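Local coordinates for protein ADP-ribosylating toxin CARDS (Mycoplasma pneumoniae, PDB 4TLV) that transfers ADP-ribosyl groups from NAD(+) to multiple target proteins and provokes vacuolization in mammalian cells, serving as the main virulence factor of the bacterium, at residues A[74-79]-A[152-157]; A[451-456]-A[463-468]; A[541-546]-A[579-584]. One frame throughout, in Å; residues are numbered along the deposited sequence.

How the interactions relate
Interaction 1 lies in the mono-ADP-ribosyltransferase domain, whereas interactions 2 and 3 share the D3 domain; their centres are about 50 Å and 45 Å from that of interaction 1, on the other side of the chain's centre. All three are partly buried antiparallel strand pairs. Interaction 1 relies on backbone bonds and a water bridge; interaction 2, the one with most exposed residues, lays the methylene parts of a glutamine and a lysine over tyrosine rings; interaction 3 has the most buried residues and combines apolar packing with a cation-pi contact. The last two, centred about 13 Å apart, touch where Tyr454 CD2 lies 3.5 Å from Leu583 CD1 and Tyr454 OH meets Leu541 CD2.

Interaction 1: A[74-79]-A[152-157]; sequences HPRRAY and VDAVPV
Ala78 and Val152 exchange two backbone hydrogen bonds, Ala78 N to Val152 O at 3.0 Å and Val152 N to Ala78 O at 2.9 Å, and thereby fix the antiparallel pairing of the two strands. A further bond runs from Ala154 N to Arg76 O. On the face that carries Ala78 and Val152, one methyl of the valine, CG2, lies 4.0 Å from Ala78 CB. Farther along this face the aliphatic part of Arg76 passes Ala154, with Arg76 CD only 3.4 Å from Ala154 CB. CG of Arg76 stands anti to the backbone N (chi1 179°), and a bend at chi3 (-81°) then turns NE aside. The guanidinium at the end finds its main partner elsewhere, through NH1 to Ser65 O.

On the opposite face the pair is charged: Arg77 and Asp153 lie side by side and point the same way, their guanidinium and carboxylate planes 27° apart. Their charges do not touch: one water accepts from Arg77 NE at 3.0 Å, in the guanidinium plane, and donates to Asp153 OD2 at 2.7 Å. OD2 also forms a salt bridge to Arg174, on the adjoining strand 168-181, consistent with its holding the carboxylate where this water can bridge. Strand 146-156 is flanked by 76-84 and 168-181 within the antiparallel sheet of the mono-ADP-ribosyltransferase domain, a fold shared with pertussis toxin subunit 1.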
loop_
_atom_site.group_PDB
_atom_site.type_symbol
_atom_site.label_atom_id
_atom_site.label_comp_id
_atom_site.label_asym_id
_atom_site.label_seq_id
_atom_site.Cartn_x
_atom_site.Cartn_y
_atom_site.Cartn_z
ATOM N N HIS A 74 -23.714 20.898 7.736
ATOM C CA HIS A 74 -23.701 20.317 6.403
ATOM C C HIS A 74 -23.049 18.938 6.437
ATOM O O HIS A 74 -21.832 18.815 6.283
ATOM C CB HIS A 74 -22.997 21.251 5.418
ATOM C CG HIS A 74 -23.532 22.648 5.439
ATOM N ND1 HIS A 74 -24.590 23.054 4.653
ATOM C CD2 HIS A 74 -23.176 23.729 6.174
ATOM C CE1 HIS A 74 -24.853 24.325 4.892
ATOM N NE2 HIS A 74 -24.012 24.759 5.815
ATOM N N PRO A 75 -23.865 17.898 6.665
ATOM C CA PRO A 75 -23.444 16.504 6.521
ATOM C C PRO A 75 -22.605 16.326 5.263
ATOM O O PRO A 75 -22.815 16.988 4.244
ATOM C CB PRO A 75 -24.765 15.759 6.371
ATOM C CG PRO A 75 -25.723 16.580 7.148
ATOM C CD PRO A 75 -25.295 18.011 6.990
ATOM N N ARG A 76 -21.647 15.420 5.340
ATOM C CA ARG A 76 -20.614 15.332 4.327
ATOM C C ARG A 76 -20.982 14.250 3.313
ATOM O O ARG A 76 -21.114 13.083 3.679
ATOM C CB ARG A 76 -19.303 15.024 5.033
ATOM C CG ARG A 76 -18.136 14.875 4.133
ATOM C CD ARG A 76 -16.981 14.336 4.937
ATOM N NE ARG A 76 -16.298 15.382 5.685
ATOM C CZ ARG A 76 -15.377 15.137 6.614
ATOM N NH1 ARG A 76 -15.053 13.869 6.917
ATOM N NH2 ARG A 76 -14.784 16.155 7.229
ATOM N N ARG A 77 -21.195 14.664 2.061
ATOM C CA ARG A 77 -21.610 13.776 0.965
ATOM C C ARG A 77 -20.820 14.049 -0.317
ATOM O O ARG A 77 -20.421 15.177 -0.577
ATOM C CB ARG A 77 -23.094 13.962 0.639
ATOM C CG ARG A 77 -24.065 13.347 1.629
ATOM C CD ARG A 77 -25.502 13.411 1.089
ATOM N NE ARG A 77 -26.437 12.699 1.960
ATOM C CZ ARG A 77 -27.584 13.204 2.413
ATOM N NH1 ARG A 77 -27.959 14.433 2.073
ATOM N NH2 ARG A 77 -28.363 12.476 3.207
ATOM N N ALA A 78 -20.616 13.010 -1.121
ATOM C CA ALA A 78 -19.849 13.123 -2.368
ATOM C C ALA A 78 -20.190 11.906 -3.206
ATOM O O ALA A 78 -21.098 11.152 -2.849
ATOM C CB ALA A 78 -18.340 13.157 -2.068
ATOM N N TYR A 79 -19.489 11.718 -4.325
ATOM C CA TYR A 79 -19.733 10.561 -5.176
ATOM C C TYR A 79 -18.461 9.797 -5.443
ATOM O O TYR A 79 -17.419 10.395 -5.671
ATOM C CB TYR A 79 -20.362 10.981 -6.496
ATOM C CG TYR A 79 -21.707 11.608 -6.270
ATOM C CD1 TYR A 79 -22.842 10.821 -6.173
ATOM C CD2 TYR A 79 -21.829 12.978 -6.092
ATOM C CE1 TYR A 79 -24.077 11.381 -5.940
ATOM C CE2 TYR A 79 -23.059 13.551 -5.846
ATOM C CZ TYR A 79 -24.181 12.745 -5.776
ATOM O OH TYR A 79 -25.415 13.311 -5.542
ATOM N N VAL A 152 -21.642 8.623 -1.581
ATOM C CA VAL A 152 -20.916 8.226 -0.374
ATOM C C VAL A 152 -21.110 9.294 0.676
ATOM O O VAL A 152 -21.325 10.457 0.353
ATOM C CB VAL A 152 -19.411 8.015 -0.618
ATOM C CG1 VAL A 152 -19.197 6.978 -1.714
ATOM C CG2 VAL A 152 -18.741 9.324 -0.989
ATOM N N ASP A 153 -21.053 8.895 1.938
ATOM C CA ASP A 153 -21.146 9.865 3.018
ATOM C C ASP A 153 -20.183 9.516 4.149
ATOM O O ASP A 153 -19.685 8.385 4.247
ATOM C CB ASP A 153 -22.596 10.022 3.514
ATOM C CG ASP A 153 -23.170 8.734 4.083
ATOM O OD1 ASP A 153 -22.389 7.848 4.470
ATOM O OD2 ASP A 153 -24.411 8.613 4.171
ATOM N N ALA A 154 -19.888 10.510 4.972
ATOM C CA ALA A 154 -19.049 10.296 6.132
ATOM C C ALA A 154 -19.954 10.465 7.341
ATOM O O ALA A 154 -20.679 11.453 7.423
ATOM C CB ALA A 154 -17.930 11.315 6.165
ATOM N N VAL A 155 -19.910 9.513 8.264
ATOM C CA VAL A 155 -20.717 9.575 9.479
ATOM C C VAL A 155 -19.892 9.238 10.723
ATOM O O VAL A 155 -18.956 8.434 10.666
ATOM C CB VAL A 155 -21.913 8.612 9.379
ATOM C CG1 VAL A 155 -22.831 9.038 8.250
ATOM C CG2 VAL A 155 -21.421 7.195 9.152
ATOM N N PRO A 156 -20.242 9.846 11.868
ATOM C CA PRO A 156 -19.491 9.543 13.092
ATOM C C PRO A 156 -19.714 8.101 13.558
ATOM O O PRO A 156 -20.813 7.564 13.421
ATOM C CB PRO A 156 -20.069 10.517 14.133
ATOM C CG PRO A 156 -21.382 10.995 13.566
ATOM C CD PRO A 156 -21.311 10.846 12.067
ATOM N N VAL A 157 -18.680 7.507 14.137
ATOM C CA VAL A 157 -18.781 6.201 14.779
ATOM C C VAL A 157 -19.417 6.330 16.177
ATOM O O VAL A 157 -19.008 7.167 16.972
ATOM C CB VAL A 157 -17.389 5.559 14.895
ATOM C CG1 VAL A 157 -17.459 4.208 15.630
ATOM C CG2 VAL A 157 -16.772 5.381 13.483
HETATM O O HOH W 1 -23.075 12.624 6.800
HETATM O O HOH W 2 -26.455 9.931 3.026
#

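Interaction 2: A[451-456]-A[463-468]; sequences RGYYYT and SYQMKT
Gln465 lies across Tyr455 and reaches back to Tyr454, so that one side chain serves an aromatic ring and a carbonyl at once. Its CG sits over the face of the Tyr455 ring, 3.9 Å from the centroid, in a CH-pi contact. The bend at chi2 (-80°) carries CD away from an extended course, and the terminal amide, its plane 77° from the ring, donates through NE2 to a lone pair of Tyr454 O at 2.9 Å.

Tyr454 and Lys467 instead run side by side in the same direction. Lys467 CG approaches Tyr454 CD2 to 4.0 Å and Lys467 CD covers the outer part of one ring face, while the ammonium group is so distant that any cation-pi attraction is weak. Thr456 divides its two branches between two neighbours: CG2 packs 3.7 Å from Met466 CG, and OG1 lies 2.7 Å from Thr468 OG1, which is also bonded to Leu446 O. Backbone bonds in both directions between Thr456 and Tyr464 make the antiparallel pair, and a water links Tyr455 O to Thr468 N where the chain has left the regular ladder.

The contact thus joins the strands of a beta hairpin, 453-457 and 463-464. Strand 448-450 borders 453-457 on the edge away from 463-464. Trp448 stacks on Tyr455, and Tyr449 meets Tyr454 edge-to-face.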
loop_
_atom_site.group_PDB
_atom_site.type_symbol
_atom_site.label_atom_id
_atom_site.label_comp_id
_atom_site.label_asym_id
_atom_site.label_seq_id
_atom_site.Cartn_x
_atom_site.Cartn_y
_atom_site.Cartn_z
ATOM N N ARG A 451 15.445 -22.077 -17.659
ATOM C CA ARG A 451 14.949 -23.204 -18.437
ATOM C C ARG A 451 13.728 -23.882 -17.828
ATOM O O ARG A 451 13.623 -25.109 -17.837
ATOM C CB ARG A 451 16.072 -24.219 -18.665
ATOM C CG ARG A 451 17.187 -23.687 -19.556
ATOM C CD ARG A 451 18.321 -24.696 -19.718
ATOM N NE ARG A 451 17.869 -25.983 -20.252
ATOM C CZ ARG A 451 17.730 -26.253 -21.549
ATOM N NH1 ARG A 451 17.993 -25.316 -22.451
ATOM N NH2 ARG A 451 17.322 -27.458 -21.941
ATOM N N GLY A 452 12.809 -23.085 -17.295
ATOM C CA GLY A 452 11.578 -23.620 -16.748
ATOM C C GLY A 452 11.599 -23.884 -15.253
ATOM O O GLY A 452 10.561 -24.180 -14.661
ATOM N N TYR A 453 12.772 -23.776 -14.642
ATOM C CA TYR A 453 12.911 -24.011 -13.205
ATOM C C TYR A 453 13.105 -22.718 -12.411
ATOM O O TYR A 453 13.869 -21.842 -12.814
ATOM C CB TYR A 453 14.092 -24.955 -12.930
ATOM C CG TYR A 453 13.907 -26.331 -13.528
ATOM C CD1 TYR A 453 13.095 -27.274 -12.910
ATOM C CD2 TYR A 453 14.522 -26.678 -14.726
ATOM C CE1 TYR A 453 12.914 -28.537 -13.459
ATOM C CE2 TYR A 453 14.351 -27.940 -15.276
ATOM C CZ TYR A 453 13.547 -28.860 -14.639
ATOM O OH TYR A 453 13.380 -30.113 -15.187
ATOM N N TYR A 454 12.437 -22.623 -11.265
ATOM C CA TYR A 454 12.641 -21.498 -10.348
ATOM C C TYR A 454 13.696 -21.763 -9.276
ATOM O O TYR A 454 13.818 -22.879 -8.759
ATOM C CB TYR A 454 11.319 -21.128 -9.664
ATOM C CG TYR A 454 10.275 -20.611 -10.618
ATOM C CD1 TYR A 454 9.517 -21.485 -11.382
ATOM C CD2 TYR A 454 10.061 -19.246 -10.769
ATOM C CE1 TYR A 454 8.562 -21.022 -12.261
ATOM C CE2 TYR A 454 9.101 -18.766 -11.652
ATOM C CZ TYR A 454 8.357 -19.659 -12.395
ATOM O OH TYR A 454 7.400 -19.194 -13.271
ATOM N N TYR A 455 14.434 -20.717 -8.929
ATOM C CA TYR A 455 15.398 -20.762 -7.842
ATOM C C TYR A 455 15.175 -19.627 -6.858
ATOM O O TYR A 455 14.677 -18.559 -7.219
ATOM C CB TYR A 455 16.809 -20.658 -8.384
ATOM C CG TYR A 455 17.189 -21.839 -9.255
ATOM C CD1 TYR A 455 16.856 -21.861 -10.604
ATOM C CD2 TYR A 455 17.877 -22.926 -8.723
ATOM C CE1 TYR A 455 17.205 -22.944 -11.419
ATOM C CE2 TYR A 455 18.233 -24.016 -9.526
ATOM C CZ TYR A 455 17.898 -24.014 -10.863
ATOM O OH TYR A 455 18.247 -25.093 -11.649
ATOM N N THR A 456 15.592 -19.864 -5.623
ATOM C CA THR A 456 15.402 -18.924 -4.526
ATOM C C THR A 456 16.740 -18.731 -3.797
ATOM O O THR A 456 17.549 -19.662 -3.701
ATOM C CB THR A 456 14.297 -19.434 -3.565
ATOM O OG1 THR A 456 13.931 -18.400 -2.646
ATOM C CG2 THR A 456 14.770 -20.674 -2.787
ATOM N N SER A 463 21.809 -20.831 -3.986
ATOM C CA SER A 463 20.386 -20.925 -4.317
ATOM C C SER A 463 19.863 -22.334 -4.125
ATOM O O SER A 463 20.603 -23.314 -4.234
ATOM C CB SER A 463 20.103 -20.499 -5.771
ATOM O OG SER A 463 20.719 -19.269 -6.062
ATOM N N TYR A 464 18.569 -22.414 -3.871
ATOM C CA TYR A 464 17.840 -23.662 -3.742
ATOM C C TYR A 464 16.881 -23.691 -4.922
ATOM O O TYR A 464 16.408 -22.643 -5.371
ATOM C CB TYR A 464 17.086 -23.618 -2.414
ATOM C CG TYR A 464 16.273 -24.821 -1.990
ATOM C CD1 TYR A 464 15.213 -25.282 -2.759
ATOM C CD2 TYR A 464 16.516 -25.449 -0.769
ATOM C CE1 TYR A 464 14.435 -26.368 -2.350
ATOM C CE2 TYR A 464 15.744 -26.534 -0.344
ATOM C CZ TYR A 464 14.704 -26.987 -1.142
ATOM O OH TYR A 464 13.931 -28.056 -0.736
ATOM N N GLN A 465 16.596 -24.879 -5.440
ATOM C CA GLN A 465 15.712 -24.989 -6.586
ATOM C C GLN A 465 14.269 -25.121 -6.144
ATOM O O GLN A 465 13.780 -26.215 -5.877
ATOM C CB GLN A 465 16.115 -26.160 -7.490
ATOM C CG GLN A 465 15.501 -26.091 -8.890
ATOM C CD GLN A 465 14.066 -26.564 -8.935
ATOM O OE1 GLN A 465 13.788 -27.757 -8.789
ATOM N NE2 GLN A 465 13.139 -25.634 -9.160
ATOM N N MET A 466 13.601 -23.977 -6.061
ATOM C CA MET A 466 12.182 -23.896 -5.758
ATOM C C MET A 466 11.779 -22.430 -5.921
ATOM O O MET A 466 12.629 -21.532 -5.919
ATOM C CB MET A 466 11.891 -24.384 -4.331
ATOM C CG MET A 466 12.629 -23.601 -3.255
ATOM S SD MET A 466 12.262 -24.092 -1.544
ATOM C CE MET A 466 10.910 -22.986 -1.149
ATOM N N LYS A 467 10.487 -22.185 -6.059
ATOM C CA LYS A 467 10.019 -20.824 -6.191
ATOM C C LYS A 467 10.089 -20.160 -4.813
ATOM O O LYS A 467 9.777 -20.784 -3.802
ATOM C CB LYS A 467 8.603 -20.797 -6.766
ATOM C CG LYS A 467 8.186 -19.421 -7.282
ATOM C CD LYS A 467 6.820 -19.462 -7.959
ATOM C CE LYS A 467 6.305 -18.053 -8.253
ATOM N NZ LYS A 467 5.021 -18.068 -9.017
ATOM N N THR A 468 10.550 -18.917 -4.770
ATOM C CA THR A 468 10.630 -18.182 -3.514
ATOM C C THR A 468 9.235 -18.087 -2.908
ATOM O O THR A 468 8.284 -17.713 -3.592
ATOM C CB THR A 468 11.191 -16.781 -3.749
ATOM O OG1 THR A 468 12.506 -16.886 -4.314
ATOM C CG2 THR A 468 11.263 -16.006 -2.444
HETATM O O HOH W 3 10.641 -24.787 -10.377
HETATM O O HOH W 4 11.708 -18.159 -7.373
#

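Interaction 3: A[541-546]-A[579-584]; sequences LNFRHI and EDKILV
Phe543 faces Leu583 in a non-hydrogen-bonded antiparallel pair and Arg544 faces Ile582 in the adjacent hydrogen-bonded one, yet the touching parts, 541-546 and 580-584, run 113° apart from end to end. Beyond this ladder Val584 N donates to Asn542 O at 3.1 Å, and the asparagine answers through its side chain. Its chi1 (-163°) sets CG anti to the backbone N, and from the amide there ND2 donates at 2.9 Å to Val584 O from above the carbonyl plane.

Phe543 meets two different kinds of neighbour. Lys581 folds over one ring face, bringing NZ to 3.8 Å from the centroid of the Phe543 ring in a cation-pi contact, and its CD adds a CH-pi contact over that face. Leu583 lies alongside, pointing the same way as the phenylalanine, and its CD2 comes within 3.4 Å of Phe543 CE1. Ile546 and Ile582 cross at about a right angle, with Ile546 CD1 3.7 Å from Ile582 CG2. At the end of the contact the His545 ring turns its edge to a backbone carbonyl, CD2 lying 3.1 Å from Asp580 O, while ND1 is bonded to Asp531.

Within its own segment Arg544 NH1 donates to Asn542 OD1 and Phe543 O; NH2 forms a salt bridge with Asp589, outside it. The two cations are thus probably balanced differently: the lysine ammonium by an aromatic face and a long contact to Glu579, the buried arginine by oxygen partners of NH1 and NH2 that include the Asp589 carboxylate.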
loop_
_atom_site.group_PDB
_atom_site.type_symbol
_atom_site.label_atom_id
_atom_site.label_comp_id
_atom_site.label_asym_id
_atom_site.label_seq_id
_atom_site.Cartn_x
_atom_site.Cartn_y
_atom_site.Cartn_z
ATOM N N LEU A 541 6.803 -13.607 -17.201
ATOM C CA LEU A 541 7.573 -13.349 -15.975
ATOM C C LEU A 541 7.929 -11.879 -15.755
ATOM O O LEU A 541 8.105 -11.127 -16.709
ATOM C CB LEU A 541 8.850 -14.197 -15.947
ATOM C CG LEU A 541 8.611 -15.715 -16.026
ATOM C CD1 LEU A 541 9.931 -16.450 -16.162
ATOM C CD2 LEU A 541 7.843 -16.229 -14.809
ATOM N N ASN A 542 8.069 -11.497 -14.485
ATOM C CA ASN A 542 8.415 -10.128 -14.093
ATOM C C ASN A 542 9.883 -10.051 -13.655
ATOM O O ASN A 542 10.237 -10.518 -12.565
ATOM C CB ASN A 542 7.489 -9.678 -12.952
ATOM C CG ASN A 542 7.491 -8.176 -12.748
ATOM O OD1 ASN A 542 7.509 -7.404 -13.710
ATOM N ND2 ASN A 542 7.469 -7.753 -11.484
ATOM N N PHE A 543 10.736 -9.486 -14.516
ATOM C CA PHE A 543 12.168 -9.361 -14.227
ATOM C C PHE A 543 12.573 -7.906 -14.009
ATOM O O PHE A 543 11.975 -6.984 -14.587
ATOM C CB PHE A 543 13.002 -9.875 -15.415
ATOM C CG PHE A 543 12.906 -11.349 -15.647
ATOM C CD1 PHE A 543 13.373 -12.256 -14.701
ATOM C CD2 PHE A 543 12.415 -11.834 -16.849
ATOM C CE1 PHE A 543 13.308 -13.628 -14.943
ATOM C CE2 PHE A 543 12.347 -13.196 -17.093
ATOM C CZ PHE A 543 12.793 -14.091 -16.141
ATOM N N ARG A 544 13.604 -7.706 -13.190
ATOM C CA ARG A 544 14.281 -6.422 -13.056
ATOM C C ARG A 544 15.778 -6.654 -12.885
ATOM O O ARG A 544 16.201 -7.722 -12.443
ATOM C CB ARG A 544 13.792 -5.670 -11.811
ATOM C CG ARG A 544 12.301 -5.310 -11.803
ATOM C CD ARG A 544 11.988 -4.211 -12.841
ATOM N NE ARG A 544 10.597 -3.754 -12.680
ATOM C CZ ARG A 544 9.532 -4.414 -13.128
ATOM N NH1 ARG A 544 9.666 -5.561 -13.797
ATOM N NH2 ARG A 544 8.317 -3.917 -12.921
ATOM N N HIS A 545 16.572 -5.642 -13.210
ATOM C CA HIS A 545 17.947 -5.574 -12.740
ATOM C C HIS A 545 17.948 -4.941 -11.344
ATOM O O HIS A 545 17.078 -4.133 -11.021
ATOM C CB HIS A 545 18.813 -4.754 -13.703
ATOM C CG HIS A 545 18.989 -5.402 -15.042
ATOM N ND1 HIS A 545 19.208 -4.686 -16.198
ATOM C CD2 HIS A 545 18.940 -6.705 -15.410
ATOM C CE1 HIS A 545 19.306 -5.520 -17.221
ATOM N NE2 HIS A 545 19.148 -6.752 -16.769
ATOM N N ILE A 546 18.915 -5.322 -10.517
ATOM C CA ILE A 546 19.032 -4.772 -9.167
ATOM C C ILE A 546 20.445 -4.241 -8.963
ATOM O O ILE A 546 21.413 -4.939 -9.240
ATOM C CB ILE A 546 18.670 -5.830 -8.086
ATOM C CG1 ILE A 546 17.224 -6.304 -8.282
ATOM C CG2 ILE A 546 18.876 -5.256 -6.678
ATOM C CD1 ILE A 546 16.790 -7.418 -7.346
ATOM N N GLU A 579 23.213 -14.844 -14.860
ATOM C CA GLU A 579 21.852 -14.357 -15.018
ATOM C C GLU A 579 21.780 -13.004 -14.346
ATOM O O GLU A 579 22.075 -12.895 -13.166
ATOM C CB GLU A 579 20.875 -15.311 -14.338
ATOM C CG GLU A 579 19.401 -14.899 -14.501
ATOM C CD GLU A 579 19.036 -14.683 -15.965
ATOM O OE1 GLU A 579 18.862 -15.682 -16.691
ATOM O OE2 GLU A 579 18.944 -13.515 -16.395
ATOM N N ASP A 580 21.419 -11.966 -15.093
ATOM C CA ASP A 580 21.226 -10.663 -14.469
ATOM C C ASP A 580 19.753 -10.294 -14.300
ATOM O O ASP A 580 19.426 -9.276 -13.697
ATOM C CB ASP A 580 22.019 -9.558 -15.183
ATOM C CG ASP A 580 21.534 -9.274 -16.589
ATOM O OD1 ASP A 580 20.566 -9.905 -17.073
ATOM O OD2 ASP A 580 22.145 -8.383 -17.226
ATOM N N LYS A 581 18.866 -11.137 -14.802
ATOM C CA LYS A 581 17.442 -10.895 -14.614
ATOM C C LYS A 581 16.987 -11.530 -13.304
ATOM O O LYS A 581 17.061 -12.750 -13.146
ATOM C CB LYS A 581 16.638 -11.442 -15.789
ATOM C CG LYS A 581 16.960 -10.759 -17.112
ATOM C CD LYS A 581 16.126 -11.347 -18.241
ATOM C CE LYS A 581 16.595 -12.747 -18.585
ATOM N NZ LYS A 581 15.510 -13.730 -18.360
ATOM N N ILE A 582 16.533 -10.695 -12.371
ATOM C CA ILE A 582 16.033 -11.176 -11.091
ATOM C C ILE A 582 14.500 -11.178 -11.120
ATOM O O ILE A 582 13.890 -10.199 -11.552
ATOM C CB ILE A 582 16.536 -10.287 -9.918
ATOM C CG1 ILE A 582 18.046 -10.001 -10.027
ATOM C CG2 ILE A 582 16.147 -10.903 -8.544
ATOM C CD1 ILE A 582 18.924 -11.288 -10.087
ATOM N N LEU A 583 13.874 -12.268 -10.677
ATOM C CA LEU A 583 12.416 -12.296 -10.558
ATOM C C LEU A 583 11.985 -11.436 -9.374
ATOM O O LEU A 583 12.557 -11.555 -8.286
ATOM C CB LEU A 583 11.907 -13.722 -10.322
ATOM C CG LEU A 583 12.007 -14.726 -11.468
ATOM C CD1 LEU A 583 11.745 -16.134 -10.946
ATOM C CD2 LEU A 583 10.994 -14.359 -12.533
ATOM N N VAL A 584 10.960 -10.610 -9.582
ATOM C CA VAL A 584 10.378 -9.782 -8.521
ATOM C C VAL A 584 8.849 -9.901 -8.574
ATOM O O VAL A 584 8.258 -9.922 -9.657
ATOM C CB VAL A 584 10.756 -8.289 -8.684
ATOM C CG1 VAL A 584 10.519 -7.527 -7.363
ATOM C CG2 VAL A 584 12.221 -8.132 -9.114
HETATM O O HOH W 5 20.566 -7.338 -12.004
#